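Local coordinates for coiled-coil and C2 domain-containing protein 1-like (Drosophila melanogaster, PDB 6EI6), which binds monophosphorylated phosphatidylinositols and regulates ESCRT-dependent endosomal protein sorting, probably by preventing inappropriate polymerisation of the ESCRT-III core component Shrub, at residues V144-L149 with V175-T180; L115-L120 with V249-L254; V193-Y198 with L243-R248. All coordinates share one frame; numbering follows the deposited sequence.

Contact 1. Residues V144-L149 with V175-T180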
loop_
_atom_site.group_PDB
_atom_site.type_symbol
_atom_site.label_atom_id
_atom_site.label_comp_id
_atom_site.label_asym_id
_atom_site.label_seq_id
_atom_site.Cartn_x
_atom_site.Cartn_y
_atom_site.Cartn_z
ATOM N N VAL A 144 -14.706 -11.655 -2.743
ATOM C CA VAL A 144 -13.301 -11.284 -2.850
ATOM C C VAL A 144 -12.615 -12.298 -3.744
ATOM O O VAL A 144 -12.766 -13.508 -3.544
ATOM C CB VAL A 144 -12.617 -11.236 -1.474
ATOM C CG1 VAL A 144 -11.124 -10.901 -1.646
ATOM C CG2 VAL A 144 -13.330 -10.237 -0.546
ATOM N N GLU A 145 -11.867 -11.812 -4.720
ATOM C CA GLU A 145 -11.161 -12.658 -5.667
ATOM C C GLU A 145 -9.700 -12.226 -5.697
ATOM O O GLU A 145 -9.391 -11.101 -6.097
ATOM C CB GLU A 145 -11.799 -12.556 -7.049
ATOM C CG GLU A 145 -11.106 -13.374 -8.116
ATOM C CD GLU A 145 -11.951 -13.516 -9.345
ATOM O OE1 GLU A 145 -13.008 -12.855 -9.414
ATOM O OE2 GLU A 145 -11.559 -14.279 -10.248
ATOM N N PHE A 146 -8.809 -13.110 -5.253
ATOM C CA PHE A 146 -7.378 -12.830 -5.157
ATOM C C PHE A 146 -6.620 -13.741 -6.117
ATOM O O PHE A 146 -6.713 -14.972 -5.985
ATOM C CB PHE A 146 -6.885 -13.039 -3.714
ATOM C CG PHE A 146 -5.430 -12.734 -3.535
ATOM C CD1 PHE A 146 -4.455 -13.622 -3.974
ATOM C CD2 PHE A 146 -5.032 -11.538 -2.969
ATOM C CE1 PHE A 146 -3.116 -13.321 -3.850
ATOM C CE2 PHE A 146 -3.689 -11.231 -2.840
ATOM C CZ PHE A 146 -2.731 -12.124 -3.278
ATOM N N PRO A 147 -5.831 -13.217 -7.053
ATOM C CA PRO A 147 -5.193 -14.098 -8.045
ATOM C C PRO A 147 -4.130 -14.993 -7.416
ATOM O O PRO A 147 -3.353 -14.555 -6.565
ATOM C CB PRO A 147 -4.580 -13.115 -9.055
ATOM C CG PRO A 147 -4.357 -11.870 -8.293
ATOM C CD PRO A 147 -5.406 -11.813 -7.195
ATOM N N LEU A 148 -4.103 -16.262 -7.839
ATOM C CA LEU A 148 -3.071 -17.190 -7.377
ATOM C C LEU A 148 -2.262 -17.719 -8.560
ATOM O O LEU A 148 -2.135 -17.033 -9.581
ATOM C CB LEU A 148 -3.688 -18.334 -6.567
ATOM C CG LEU A 148 -4.389 -17.920 -5.257
ATOM C CD1 LEU A 148 -4.936 -19.099 -4.491
ATOM C CD2 LEU A 148 -3.489 -17.108 -4.339
ATOM N N LEU A 149 -1.717 -18.932 -8.434
ATOM C CA LEU A 149 -0.772 -19.462 -9.418
ATOM C C LEU A 149 -1.476 -19.944 -10.677
ATOM O O LEU A 149 -2.522 -20.597 -10.610
ATOM C CB LEU A 149 0.034 -20.620 -8.837
ATOM C CG LEU A 149 1.037 -20.313 -7.731
ATOM C CD1 LEU A 149 1.788 -19.007 -8.001
ATOM C CD2 LEU A 149 0.324 -20.297 -6.380
ATOM N N VAL A 175 -4.644 -15.526 2.969
ATOM C CA VAL A 175 -4.282 -16.454 1.910
ATOM C C VAL A 175 -2.765 -16.640 1.933
ATOM O O VAL A 175 -2.025 -15.838 2.511
ATOM C CB VAL A 175 -4.786 -15.969 0.524
ATOM C CG1 VAL A 175 -3.865 -14.907 -0.056
ATOM C CG2 VAL A 175 -4.920 -17.134 -0.421
ATOM N N ASP A 176 -2.312 -17.742 1.328
ATOM C CA ASP A 176 -0.892 -18.071 1.241
ATOM C C ASP A 176 -0.297 -17.542 -0.058
ATOM O O ASP A 176 -0.846 -17.760 -1.143
ATOM C CB ASP A 176 -0.671 -19.582 1.313
ATOM C CG ASP A 176 -0.445 -20.071 2.727
ATOM O OD1 ASP A 176 0.150 -19.315 3.543
ATOM O OD2 ASP A 176 -0.890 -21.209 3.025
ATOM N N ILE A 177 0.837 -16.867 0.060
ATOM C CA ILE A 177 1.613 -16.436 -1.091
ATOM C C ILE A 177 2.981 -17.095 -0.997
ATOM O O ILE A 177 3.399 -17.556 0.069
ATOM C CB ILE A 177 1.745 -14.902 -1.154
ATOM C CG1 ILE A 177 2.491 -14.402 0.089
ATOM C CG2 ILE A 177 0.368 -14.253 -1.282
ATOM C CD1 ILE A 177 2.286 -12.933 0.402
ATOM N N GLN A 178 3.677 -17.145 -2.132
ATOM C CA GLN A 178 5.084 -17.541 -2.176
ATOM C C GLN A 178 5.907 -16.363 -2.684
ATOM O O GLN A 178 6.036 -16.168 -3.898
ATOM C CB GLN A 178 5.301 -18.760 -3.057
ATOM C CG GLN A 178 4.622 -20.008 -2.568
ATOM C CD GLN A 178 3.456 -20.380 -3.449
ATOM O OE1 GLN A 178 3.627 -20.672 -4.641
ATOM N NE2 GLN A 178 2.256 -20.361 -2.874
ATOM N N ARG A 179 6.486 -15.606 -1.747
ATOM C CA ARG A 179 7.397 -14.524 -2.099
ATOM C C ARG A 179 8.493 -14.979 -3.055
ATOM O O ARG A 179 8.992 -14.174 -3.854
ATOM C CB ARG A 179 8.012 -13.949 -0.828
ATOM C CG ARG A 179 7.024 -13.226 0.041
ATOM C CD ARG A 179 7.623 -12.872 1.374
ATOM N NE ARG A 179 6.641 -12.277 2.280
ATOM C CZ ARG A 179 6.414 -10.973 2.373
ATOM N NH1 ARG A 179 7.103 -10.142 1.606
ATOM N NH2 ARG A 179 5.508 -10.497 3.226
ATOM N N THR A 180 8.864 -16.265 -3.001
ATOM C CA THR A 180 9.951 -16.778 -3.829
ATOM C C THR A 180 9.541 -16.907 -5.295
ATOM O O THR A 180 10.355 -16.660 -6.190
ATOM C CB THR A 180 10.427 -18.127 -3.287
ATOM O OG1 THR A 180 10.641 -18.023 -1.875
ATOM C CG2 THR A 180 11.719 -18.532 -3.945
#
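The F146 ring carries a different partner on each face. Methyl CG1 of V175 sits over the centre of one face, 4.2 Å from the ring centroid and only 11° off the ring normal, which makes it a CH-pi contact. On the opposite face P147 CD of the ring's own segment lies 3.7 Å above the plane, displaced toward the rim. I177 CG2 reaches F146 CZ obliquely at 4.3 Å. The setting is the C2-domain beta-sandwich: V144 and E145 end strand 140-145 in one sheet, V175 and D176 end strand 171-176 in the other, and both segments run on as loops, the touching parts heading in directions 35° apart. CB of F146 points toward 175-180, and CG, anti to the backbone N (chi1 -179°), starts the ring out beneath V175. F154, L217, and L120 and I122 of strand 119-128 also touch F146, which is buried. V175 uses both of its methyls: while CG1 covers the ring, CG2 meets L148 CD2 at 4.2 Å, the two side chains sliding past each other in opposite directions. The same leucine methyl lies 4.2 Å from the backbone oxygen D176 O, a loose approach. Farther along the loops the pairing turns mixed. L149 and Q178 are both partly exposed, and both also touch F184 of helix 182-190, which covers this end of the sandwich. Q178 bends at chi2, and its amide head lies against the isobutyl group of L149. There L149 CD2 lies 3.8 Å from Q178 OE1 and 4.0 Å from Q178 NE2.

Contact 2. Residues L115-L120 with V249-L254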
loop_
_atom_site.group_PDB
_atom_site.type_symbol
_atom_site.label_atom_id
_atom_site.label_comp_id
_atom_site.label_asym_id
_atom_site.label_seq_id
_atom_site.Cartn_x
_atom_site.Cartn_y
_atom_site.Cartn_z
ATOM N N LEU A 115 1.256 -11.356 11.196
ATOM C CA LEU A 115 1.111 -12.111 9.961
ATOM C C LEU A 115 2.351 -12.944 9.687
ATOM O O LEU A 115 3.477 -12.475 9.844
ATOM C CB LEU A 115 0.873 -11.179 8.764
ATOM C CG LEU A 115 -0.531 -10.875 8.248
ATOM C CD1 LEU A 115 -1.523 -10.606 9.362
ATOM C CD2 LEU A 115 -0.432 -9.658 7.362
ATOM N N THR A 116 2.138 -14.172 9.249
ATOM C CA THR A 116 3.227 -14.980 8.731
ATOM C C THR A 116 3.932 -14.242 7.595
ATOM O O THR A 116 3.387 -13.326 6.978
ATOM C CB THR A 116 2.677 -16.333 8.253
ATOM O OG1 THR A 116 2.108 -17.015 9.376
ATOM C CG2 THR A 116 3.743 -17.230 7.632
ATOM N N ASP A 117 5.180 -14.637 7.349
ATOM C CA ASP A 117 5.885 -14.230 6.141
ATOM C C ASP A 117 5.122 -14.617 4.878
ATOM O O ASP A 117 5.222 -13.925 3.855
ATOM C CB ASP A 117 7.287 -14.864 6.129
ATOM C CG ASP A 117 8.162 -14.346 4.990
ATOM O OD1 ASP A 117 8.656 -13.192 5.097
ATOM O OD2 ASP A 117 8.340 -15.090 3.991
ATOM N N SER A 118 4.374 -15.718 4.917
ATOM C CA SER A 118 3.710 -16.256 3.737
ATOM C C SER A 118 2.272 -15.777 3.595
ATOM O O SER A 118 1.571 -16.234 2.689
ATOM C CB SER A 118 3.733 -17.785 3.777
ATOM O OG SER A 118 2.899 -18.272 4.823
ATOM N N GLU A 119 1.821 -14.863 4.448
ATOM C CA GLU A 119 0.407 -14.546 4.577
ATOM C C GLU A 119 0.087 -13.151 4.060
ATOM O O GLU A 119 0.712 -12.165 4.474
ATOM C CB GLU A 119 -0.041 -14.658 6.031
ATOM C CG GLU A 119 -0.399 -16.062 6.399
ATOM C CD GLU A 119 -1.031 -16.172 7.762
ATOM O OE1 GLU A 119 -0.901 -15.220 8.585
ATOM O OE2 GLU A 119 -1.666 -17.231 8.000
ATOM N N LEU A 120 -0.911 -13.076 3.188
ATOM C CA LEU A 120 -1.565 -11.829 2.836
ATOM C C LEU A 120 -2.953 -11.832 3.453
ATOM O O LEU A 120 -3.681 -12.822 3.336
ATOM C CB LEU A 120 -1.646 -11.665 1.321
ATOM C CG LEU A 120 -2.288 -10.357 0.887
ATOM C CD1 LEU A 120 -1.539 -9.719 -0.273
ATOM C CD2 LEU A 120 -3.728 -10.627 0.513
ATOM N N VAL A 249 0.344 -7.211 4.553
ATOM C CA VAL A 249 1.361 -8.255 4.567
ATOM C C VAL A 249 2.282 -8.020 5.760
ATOM O O VAL A 249 2.277 -6.950 6.378
ATOM C CB VAL A 249 2.163 -8.311 3.259
ATOM C CG1 VAL A 249 1.287 -8.840 2.153
ATOM C CG2 VAL A 249 2.688 -6.923 2.920
ATOM N N ARG A 250 3.039 -9.067 6.108
ATOM C CA ARG A 250 3.994 -8.951 7.207
ATOM C C ARG A 250 5.122 -7.980 6.864
ATOM O O ARG A 250 5.577 -7.221 7.718
ATOM C CB ARG A 250 4.566 -10.322 7.567
ATOM C CG ARG A 250 6.030 -10.278 7.943
ATOM C CD ARG A 250 6.446 -11.370 8.909
ATOM N NE ARG A 250 6.136 -10.986 10.286
ATOM C CZ ARG A 250 6.545 -11.655 11.359
ATOM N NH1 ARG A 250 7.290 -12.736 11.209
ATOM N NH2 ARG A 250 6.212 -11.241 12.575
ATOM N N ASN A 251 5.599 -7.984 5.629
ATOM C CA ASN A 251 6.545 -6.956 5.222
ATOM C C ASN A 251 6.438 -6.799 3.717
ATOM O O ASN A 251 5.875 -7.669 3.043
ATOM C CB ASN A 251 7.981 -7.300 5.663
ATOM C CG ASN A 251 8.382 -8.711 5.303
ATOM O OD1 ASN A 251 8.371 -9.596 6.155
ATOM N ND2 ASN A 251 8.752 -8.934 4.050
ATOM N N PRO A 252 6.943 -5.696 3.162
ATOM C CA PRO A 252 6.814 -5.482 1.719
ATOM C C PRO A 252 7.508 -6.571 0.915
ATOM O O PRO A 252 8.447 -7.219 1.381
ATOM C CB PRO A 252 7.473 -4.116 1.501
ATOM C CG PRO A 252 7.372 -3.420 2.818
ATOM C CD PRO A 252 7.463 -4.502 3.856
ATOM N N ILE A 253 7.011 -6.787 -0.305
ATOM C CA ILE A 253 7.624 -7.756 -1.207
ATOM C C ILE A 253 9.112 -7.459 -1.372
ATOM O O ILE A 253 9.958 -8.358 -1.297
ATOM C CB ILE A 253 6.897 -7.759 -2.569
ATOM C CG1 ILE A 253 5.388 -7.947 -2.389
ATOM C CG2 ILE A 253 7.443 -8.853 -3.462
ATOM C CD1 ILE A 253 5.028 -9.064 -1.479
ATOM N N LEU A 254 9.450 -6.197 -1.620
ATOM C CA LEU A 254 10.837 -5.778 -1.822
ATOM C C LEU A 254 11.501 -5.333 -0.526
ATOM O O LEU A 254 12.204 -4.313 -0.490
ATOM C CB LEU A 254 10.889 -4.668 -2.864
ATOM C CG LEU A 254 10.125 -4.958 -4.153
ATOM C CD1 LEU A 254 10.194 -3.741 -5.101
ATOM C CD2 LEU A 254 10.684 -6.228 -4.784
#
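R250 lies against the backbone of L115-D117, mostly methylene carbons against backbone N and O atoms, with one carbonyl over the guanidinium. That carbonyl oxygen, L115 O, stands 3.0 Å above the R250 guanidinium plane, offset toward the rim; although it is 3.1 Å from R250 NE, the angle is poor for a bond. R250 CB is 3.3 Å from T116 O. R250 CD is 3.8 Å from D117 N, and the bend at chi3 (-83°) then turns NE toward L115 O. An alanine here keeps CB by T116 O but removes the guanidinium beneath L115 O, which would probably leave that carbonyl without its charged neighbour and open a gap beside D117 N. The segments meet at one end of the C2 sandwich, where a type I turn from T116 to E119 leads into strand 119-128 and the chain leaves strand 241-249 for helix 255-263, with L254 as N-cap. L120 CD1 meets V249 CG1 at 3.8 Å, the apolar side-chain pair; L115 CD2 instead rests on the V249 backbone, 3.6 Å from V249 CA. Each segment also has an internal hydrogen bond. T116 N donates to E119 OE1 from above the carboxylate plane, and N251 ND2 donates to P252 O at 3.2 Å.

Contact 3. Residues V193-Y198 with L243-R248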
loop_
_atom_site.group_PDB
_atom_site.type_symbol
_atom_site.label_atom_id
_atom_site.label_comp_id
_atom_site.label_asym_id
_atom_site.label_seq_id
_atom_site.Cartn_x
_atom_site.Cartn_y
_atom_site.Cartn_z
ATOM N N VAL A 193 -6.729 -7.208 -6.462
ATOM C CA VAL A 193 -7.785 -7.942 -5.775
ATOM C C VAL A 193 -9.127 -7.347 -6.187
ATOM O O VAL A 193 -9.292 -6.122 -6.167
ATOM C CB VAL A 193 -7.603 -7.837 -4.253
ATOM C CG1 VAL A 193 -8.621 -8.681 -3.534
ATOM C CG2 VAL A 193 -6.186 -8.217 -3.874
ATOM N N LYS A 194 -10.092 -8.207 -6.528
ATOM C CA LYS A 194 -11.404 -7.785 -7.012
ATOM C C LYS A 194 -12.443 -7.930 -5.903
ATOM O O LYS A 194 -12.544 -8.989 -5.281
ATOM C CB LYS A 194 -11.804 -8.610 -8.242
ATOM C CG LYS A 194 -13.145 -8.201 -8.919
ATOM C CD LYS A 194 -13.657 -9.273 -9.934
ATOM C CE LYS A 194 -13.132 -9.040 -11.350
ATOM N NZ LYS A 194 -13.361 -10.218 -12.240
ATOM N N PHE A 195 -13.209 -6.867 -5.651
ATOM C CA PHE A 195 -14.297 -6.878 -4.675
ATOM C C PHE A 195 -15.614 -6.663 -5.404
ATOM O O PHE A 195 -15.812 -5.615 -6.023
ATOM C CB PHE A 195 -14.121 -5.787 -3.620
ATOM C CG PHE A 195 -12.893 -5.937 -2.799
ATOM C CD1 PHE A 195 -11.669 -5.456 -3.257
ATOM C CD2 PHE A 195 -12.946 -6.574 -1.570
ATOM C CE1 PHE A 195 -10.530 -5.620 -2.516
ATOM C CE2 PHE A 195 -11.809 -6.726 -0.812
ATOM C CZ PHE A 195 -10.592 -6.246 -1.289
ATOM N N GLU A 196 -16.532 -7.619 -5.304
ATOM C CA GLU A 196 -17.847 -7.495 -5.933
ATOM C C GLU A 196 -18.912 -7.333 -4.858
ATOM O O GLU A 196 -19.024 -8.174 -3.966
ATOM C CB GLU A 196 -18.132 -8.693 -6.829
ATOM C CG GLU A 196 -17.247 -8.680 -8.044
ATOM C CD GLU A 196 -17.361 -9.938 -8.868
ATOM O OE1 GLU A 196 -18.099 -10.844 -8.445
ATOM O OE2 GLU A 196 -16.712 -10.025 -9.937
ATOM N N ILE A 197 -19.664 -6.240 -4.922
ATOM C CA ILE A 197 -20.664 -5.926 -3.910
ATOM C C ILE A 197 -22.034 -6.361 -4.432
ATOM O O ILE A 197 -22.471 -5.930 -5.506
ATOM C CB ILE A 197 -20.644 -4.438 -3.544
ATOM C CG1 ILE A 197 -19.299 -4.062 -2.921
ATOM C CG2 ILE A 197 -21.741 -4.139 -2.547
ATOM C CD1 ILE A 197 -18.248 -3.570 -3.924
ATOM N N TYR A 198 -22.706 -7.239 -3.696
ATOM C CA TYR A 198 -23.949 -7.834 -4.165
ATOM C C TYR A 198 -25.083 -7.534 -3.199
ATOM O O TYR A 198 -24.893 -7.578 -1.975
ATOM C CB TYR A 198 -23.825 -9.340 -4.319
ATOM C CG TYR A 198 -23.153 -9.810 -5.585
ATOM C CD1 TYR A 198 -23.879 -10.024 -6.746
ATOM C CD2 TYR A 198 -21.799 -10.087 -5.611
ATOM C CE1 TYR A 198 -23.263 -10.476 -7.901
ATOM C CE2 TYR A 198 -21.189 -10.547 -6.761
ATOM C CZ TYR A 198 -21.923 -10.734 -7.896
ATOM O OH TYR A 198 -21.294 -11.189 -9.036
ATOM N N LEU A 243 -16.558 1.401 -0.943
ATOM C CA LEU A 243 -16.155 0.274 -0.111
ATOM C C LEU A 243 -14.795 0.574 0.518
ATOM O O LEU A 243 -13.872 1.030 -0.168
ATOM C CB LEU A 243 -16.102 -1.025 -0.933
ATOM C CG LEU A 243 -15.864 -2.323 -0.159
ATOM C CD1 LEU A 243 -17.023 -2.643 0.756
ATOM C CD2 LEU A 243 -15.614 -3.470 -1.092
ATOM N N GLU A 244 -14.673 0.325 1.816
ATOM C CA GLU A 244 -13.429 0.541 2.538
ATOM C C GLU A 244 -12.770 -0.795 2.839
ATOM O O GLU A 244 -13.412 -1.709 3.372
ATOM C CB GLU A 244 -13.674 1.306 3.831
ATOM C CG GLU A 244 -12.410 1.505 4.617
ATOM C CD GLU A 244 -12.674 2.066 5.983
ATOM O OE1 GLU A 244 -13.813 2.509 6.230
ATOM O OE2 GLU A 244 -11.746 2.059 6.816
ATOM N N VAL A 245 -11.474 -0.885 2.546
ATOM C CA VAL A 245 -10.778 -2.157 2.442
ATOM C C VAL A 245 -9.333 -1.995 2.928
ATOM O O VAL A 245 -8.728 -0.929 2.791
ATOM C CB VAL A 245 -10.871 -2.628 0.974
ATOM C CG1 VAL A 245 -9.706 -3.505 0.595
ATOM C CG2 VAL A 245 -12.193 -3.340 0.742
ATOM N N LYS A 246 -8.786 -3.061 3.513
ATOM C CA LYS A 246 -7.376 -3.139 3.873
ATOM C C LYS A 246 -6.740 -4.351 3.201
ATOM O O LYS A 246 -7.378 -5.399 3.066
ATOM C CB LYS A 246 -7.189 -3.253 5.378
ATOM C CG LYS A 246 -7.790 -2.124 6.191
ATOM C CD LYS A 246 -7.713 -2.486 7.662
ATOM C CE LYS A 246 -7.832 -1.251 8.525
ATOM N NZ LYS A 246 -7.752 -1.628 9.964
ATOM N N ILE A 247 -5.487 -4.213 2.766
ATOM C CA ILE A 247 -4.689 -5.353 2.332
ATOM C C ILE A 247 -3.348 -5.285 3.046
ATOM O O ILE A 247 -2.646 -4.269 2.972
ATOM C CB ILE A 247 -4.489 -5.385 0.812
ATOM C CG1 ILE A 247 -5.820 -5.114 0.101
ATOM C CG2 ILE A 247 -3.912 -6.736 0.402
ATOM C CD1 ILE A 247 -5.692 -5.140 -1.397
ATOM N N ARG A 248 -2.998 -6.353 3.749
ATOM C CA ARG A 248 -1.889 -6.299 4.685
ATOM C C ARG A 248 -0.959 -7.478 4.483
ATOM O O ARG A 248 -1.410 -8.607 4.289
ATOM C CB ARG A 248 -2.395 -6.289 6.116
ATOM C CG ARG A 248 -3.418 -5.202 6.384
ATOM C CD ARG A 248 -3.955 -5.301 7.803
ATOM N NE ARG A 248 -2.909 -5.075 8.806
ATOM C CZ ARG A 248 -2.410 -6.031 9.592
ATOM N NH1 ARG A 248 -2.853 -7.288 9.491
ATOM N NH2 ARG A 248 -1.470 -5.734 10.483
#
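F195 and V245 reach toward each other tip to tip across the interior of the C2 sandwich. V245 CG2 lies over one face of the F195 ring, 3.9 Å from its centroid and 19° off the normal, a CH-pi contact offset toward the rim. The other methyl, V245 CG1, set anti to its backbone N (chi1 153°), approaches F195 CZ to 3.4 Å, a tight fit. L243 meets the same phenylalanine nearer its root: its CD2 is 3.7 Å from F195 CB, and the two side chains cross at about a right angle. That methyl is shared, since I197 CD1 lies 3.9 Å from L243 CD2 as the two slide past each other in opposite directions. At the other end V193 CG2 and I247 CD1 pair at 4.0 Å. Alternation along each strand puts V193, F195 and I197 on one inner surface and L243, V245 and I247 on the facing one. The strands belong to different sheets, their axes approach to 10.1 Å, and their directions differ by 145°. Around this layer I122 of strand 119-128 touches V193 and F195, L232 touches I197 and L243, and V215 touches I247. Backbone bonds from V193, F195 and I197 to strand 208-216 and from K194 and E196 to strand 140-145 hold strand 192-199 in its sheet. Every group meeting across the sheets is hydrocarbon, so the sandwich halves are joined here by buried apolar packing, with no directional bond.

How the contacts relate
Contacts 1 and 3 lie within the C2 sandwich, the phosphoinositide-binding part of the protein, and contact 2 at the end where the chain leaves for helix 255-263. Contacts 1 and 3 join its two sheets: strands 140-145 and 192-199 are neighbours in one, while 171-176, 119-128 and 241-249 run side by side in the other. Contact 2 brings the turn leading into strand 119-128 against the loop that follows strand 241-249. The centres of contact 1 and contact 2 are about 11 Å apart. Along the chain, contact 2 spans the other two, which follow in series. R179 ties contact 1 to contact 2 through D117 O and N251 O; F146 packs on both L120 and V193, so contact 1 touches each of the others.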